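Local coordinates for putative uncharacterized protein (Ustilago maydis, PDB 4GNX) that probably serves as the large subunit of trimeric replication protein A, binding single-stranded DNA through a series of OB-fold domains, at residues C[137-145]-C[230-238]. Sequence-based numbering, arbitrary orientation.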
loop_
_atom_site.group_PDB
_atom_site.type_symbol
_atom_site.label_atom_id
_atom_site.label_comp_id
_atom_site.label_asym_id
_atom_site.label_seq_id
_atom_site.Cartn_x
_atom_site.Cartn_y
_atom_site.Cartn_z
ATOM N N ASP C 137 -21.088 -0.162 -7.440
ATOM C CA ASP C 137 -22.460 0.349 -7.457
ATOM C C ASP C 137 -23.463 -0.706 -7.018
ATOM O O ASP C 137 -23.413 -1.834 -7.494
ATOM C CB ASP C 137 -22.830 0.826 -8.856
ATOM C CG ASP C 137 -22.145 2.118 -9.235
ATOM O OD1 ASP C 137 -21.475 2.721 -8.367
ATOM O OD2 ASP C 137 -22.277 2.529 -10.412
ATOM N N VAL C 138 -24.385 -0.335 -6.133
ATOM C CA VAL C 138 -25.369 -1.282 -5.594
ATOM C C VAL C 138 -26.769 -0.681 -5.508
ATOM O O VAL C 138 -26.936 0.438 -5.030
ATOM C CB VAL C 138 -24.956 -1.802 -4.191
ATOM C CG1 VAL C 138 -26.136 -2.402 -3.441
ATOM C CG2 VAL C 138 -23.829 -2.821 -4.294
ATOM N N ILE C 139 -27.760 -1.441 -5.981
ATOM C CA ILE C 139 -29.179 -1.145 -5.743
ATOM C C ILE C 139 -29.888 -2.287 -4.985
ATOM O O ILE C 139 -29.518 -3.460 -5.113
ATOM C CB ILE C 139 -29.924 -0.807 -7.058
ATOM C CG1 ILE C 139 -31.276 -0.137 -6.759
ATOM C CG2 ILE C 139 -30.038 -2.039 -7.955
ATOM C CD1 ILE C 139 -31.931 0.510 -7.958
ATOM N N GLY C 140 -30.898 -1.936 -4.191
ATOM C CA GLY C 140 -31.672 -2.921 -3.436
ATOM C C GLY C 140 -32.721 -2.294 -2.542
ATOM O O GLY C 140 -32.776 -1.069 -2.391
ATOM N N ILE C 141 -33.559 -3.140 -1.952
ATOM C CA ILE C 141 -34.574 -2.690 -1.013
ATOM C C ILE C 141 -33.920 -2.503 0.342
ATOM O O ILE C 141 -33.138 -3.349 0.779
ATOM C CB ILE C 141 -35.738 -3.707 -0.879
ATOM C CG1 ILE C 141 -36.399 -4.004 -2.247
ATOM C CG2 ILE C 141 -36.766 -3.246 0.150
ATOM C CD1 ILE C 141 -37.363 -2.954 -2.770
ATOM N N LEU C 142 -34.220 -1.376 0.985
ATOM C CA LEU C 142 -33.896 -1.169 2.395
ATOM C C LEU C 142 -34.848 -2.000 3.247
ATOM O O LEU C 142 -36.072 -1.864 3.146
ATOM C CB LEU C 142 -34.023 0.307 2.784
ATOM C CG LEU C 142 -33.952 0.628 4.284
ATOM C CD1 LEU C 142 -32.520 0.556 4.788
ATOM C CD2 LEU C 142 -34.559 1.988 4.593
ATOM N N ASP C 143 -34.283 -2.865 4.078
ATOM C CA ASP C 143 -35.077 -3.704 4.963
ATOM C C ASP C 143 -35.346 -2.977 6.289
ATOM O O ASP C 143 -36.498 -2.806 6.706
ATOM C CB ASP C 143 -34.363 -5.039 5.198
ATOM C CG ASP C 143 -35.069 -5.899 6.214
ATOM O OD1 ASP C 143 -36.147 -6.446 5.889
ATOM O OD2 ASP C 143 -34.544 -6.022 7.341
ATOM N N SER C 144 -34.261 -2.548 6.927
ATOM C CA SER C 144 -34.295 -1.830 8.190
ATOM C C SER C 144 -32.995 -1.049 8.311
ATOM O O SER C 144 -32.090 -1.183 7.472
ATOM C CB SER C 144 -34.425 -2.812 9.360
ATOM O OG SER C 144 -33.348 -3.739 9.367
ATOM N N TYR C 145 -32.890 -0.234 9.351
ATOM C CA TYR C 145 -31.653 0.478 9.595
ATOM C C TYR C 145 -31.339 0.566 11.071
ATOM O O TYR C 145 -32.241 0.654 11.905
ATOM C CB TYR C 145 -31.689 1.864 8.970
ATOM C CG TYR C 145 -32.901 2.691 9.316
ATOM C CD1 TYR C 145 -34.084 2.566 8.579
ATOM C CD2 TYR C 145 -32.861 3.623 10.354
ATOM C CE1 TYR C 145 -35.195 3.333 8.874
ATOM C CE2 TYR C 145 -33.967 4.400 10.653
ATOM C CZ TYR C 145 -35.132 4.247 9.912
ATOM O OH TYR C 145 -36.240 5.004 10.207
ATOM N N GLU C 230 -34.544 -0.294 -12.955
ATOM C CA GLU C 230 -34.057 -1.264 -11.974
ATOM C C GLU C 230 -34.860 -1.241 -10.672
ATOM O O GLU C 230 -35.167 -2.297 -10.116
ATOM C CB GLU C 230 -32.568 -1.052 -11.682
ATOM C CG GLU C 230 -31.626 -1.632 -12.732
ATOM C CD GLU C 230 -31.176 -0.623 -13.779
ATOM O OE1 GLU C 230 -31.879 0.389 -14.011
ATOM O OE2 GLU C 230 -30.103 -0.854 -14.378
ATOM N N SER C 231 -35.200 -0.040 -10.200
ATOM C CA SER C 231 -35.903 0.125 -8.925
ATOM C C SER C 231 -37.355 -0.361 -8.985
ATOM O O SER C 231 -37.864 -0.923 -8.012
ATOM C CB SER C 231 -35.813 1.573 -8.411
ATOM O OG SER C 231 -36.405 2.500 -9.301
ATOM N N HIS C 232 -38.008 -0.163 -10.129
ATOM C CA HIS C 232 -39.381 -0.637 -10.321
ATOM C C HIS C 232 -39.454 -2.139 -10.316
ATOM O O HIS C 232 -40.437 -2.717 -9.841
ATOM C CB HIS C 232 -39.981 -0.061 -11.599
ATOM C CG HIS C 232 -39.981 1.451 -11.641
ATOM N ND1 HIS C 232 -40.821 2.196 -10.901
ATOM C CD2 HIS C 232 -39.194 2.348 -12.365
ATOM C CE1 HIS C 232 -40.591 3.504 -11.138
ATOM N NE2 HIS C 232 -39.594 3.595 -12.034
ATOM N N VAL C 233 -38.402 -2.778 -10.830
ATOM C CA VAL C 233 -38.263 -4.237 -10.800
ATOM C C VAL C 233 -38.225 -4.758 -9.359
ATOM O O VAL C 233 -38.909 -5.733 -9.033
ATOM C CB VAL C 233 -37.014 -4.702 -11.587
ATOM C CG1 VAL C 233 -36.757 -6.191 -11.389
ATOM C CG2 VAL C 233 -37.176 -4.397 -13.067
ATOM N N LEU C 234 -37.437 -4.092 -8.511
ATOM C CA LEU C 234 -37.330 -4.424 -7.080
ATOM C C LEU C 234 -38.614 -4.108 -6.312
ATOM O O LEU C 234 -39.084 -4.931 -5.517
ATOM C CB LEU C 234 -36.137 -3.700 -6.438
ATOM C CG LEU C 234 -34.720 -4.153 -6.822
ATOM C CD1 LEU C 234 -33.716 -3.043 -6.558
ATOM C CD2 LEU C 234 -34.311 -5.432 -6.102
ATOM N N ARG C 235 -39.164 -2.916 -6.552
ATOM C CA ARG C 235 -40.462 -2.525 -6.009
ATOM C C ARG C 235 -41.505 -3.599 -6.331
ATOM O O ARG C 235 -42.154 -4.128 -5.426
ATOM C CB ARG C 235 -40.892 -1.158 -6.562
ATOM C CG ARG C 235 -42.323 -0.744 -6.229
ATOM C CD ARG C 235 -42.432 0.011 -4.914
ATOM N NE ARG C 235 -42.298 -0.862 -3.752
ATOM C CZ ARG C 235 -41.317 -0.782 -2.859
ATOM N NH1 ARG C 235 -40.372 0.139 -2.979
ATOM N NH2 ARG C 235 -41.282 -1.626 -1.837
ATOM N N GLY C 236 -41.637 -3.928 -7.616
ATOM C CA GLY C 236 -42.551 -4.974 -8.062
ATOM C C GLY C 236 -42.243 -6.312 -7.422
ATOM O O GLY C 236 -43.144 -6.997 -6.927
ATOM N N TRP C 237 -40.963 -6.673 -7.421
ATOM C CA TRP C 237 -40.518 -7.947 -6.872
ATOM C C TRP C 237 -40.775 -8.066 -5.401
ATOM O O TRP C 237 -41.395 -9.033 -4.954
ATOM C CB TRP C 237 -39.043 -8.174 -7.172
ATOM C CG TRP C 237 -38.369 -9.090 -6.187
ATOM C CD1 TRP C 237 -38.456 -10.475 -6.121
ATOM C CD2 TRP C 237 -37.490 -8.709 -5.080
ATOM N NE1 TRP C 237 -37.707 -10.963 -5.081
ATOM C CE2 TRP C 237 -37.100 -9.961 -4.418
ATOM C CE3 TRP C 237 -37.002 -7.508 -4.591
ATOM C CZ2 TRP C 237 -36.257 -9.981 -3.319
ATOM C CZ3 TRP C 237 -36.152 -7.540 -3.480
ATOM C CH2 TRP C 237 -35.792 -8.749 -2.861
ATOM N N TYR C 238 -40.302 -7.087 -4.635
ATOM C CA TYR C 238 -40.402 -7.144 -3.187
ATOM C C TYR C 238 -41.853 -7.199 -2.709
ATOM O O TYR C 238 -42.176 -7.953 -1.790
ATOM C CB TYR C 238 -39.671 -5.966 -2.549
ATOM C CG TYR C 238 -39.545 -6.072 -1.045
ATOM C CD1 TYR C 238 -38.586 -6.903 -0.468
ATOM C CD2 TYR C 238 -40.384 -5.346 -0.199
ATOM C CE1 TYR C 238 -38.470 -7.011 0.910
ATOM C CE2 TYR C 238 -40.275 -5.450 1.177
ATOM C CZ TYR C 238 -39.314 -6.280 1.726
ATOM O OH TYR C 238 -39.192 -6.391 3.091
#
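Ile141 on strand 135-152 meets four residues of helix 229-242, and its atoms trace most of the contact. From CB, which faces the helix, the two branches part. CG2, placed anti to the backbone N by chi1 of -57°, lies over the face of Tyr238: it is 4.0 Å from the ring centroid and only 3° off the normal, a nearly axial CH-pi contact. CG1 touches Tyr238 CB and also reaches the edge of the Trp237 indole, near its plane, 3.8 Å from CZ3. At the tip, CD1 bends onto the helix backbone and packs 3.9 Å from CB of Leu234, also touching Leu234 O and Tyr238 CB. The guanidinium of Arg235 comes near CD1 obliquely, while its NE forms a salt bridge with Asp239 and its NH2 hydrogen-bonds Lys196 O.

One helical turn before Tyr238, Leu234 reaches to the strand. Its CD1 is 3.7 Å from Gly140 CA, where the strand has no side chain, and 3.8 Å from Ile139 CG1. The CD1 end of Ile139 continues over the start of the helix, 4.1 Å from Ser231 CB. No hydrogen bond crosses between the segments, so their direct contact is chiefly apolar packing.

The axes of segments 137-145 and 230-238 approach to 8.5 Å, with 34° between their N-to-C directions. Strand 135-152 belongs to the curled sheet of an OB domain, and the helix follows that sheet in the chain. The nearest atom of the contact is about 13 Å from the bound DNA, so this is packing within the protein and not part of the DNA-contacting surface. Val198 of strand 198-207 touches Ile139, Ile141 and Ser231, while Val168 of strand 159-168 packs on Trp237, so the helix lies against the barrel wall with strands 198-207 and 159-168 flanking strand 135-152.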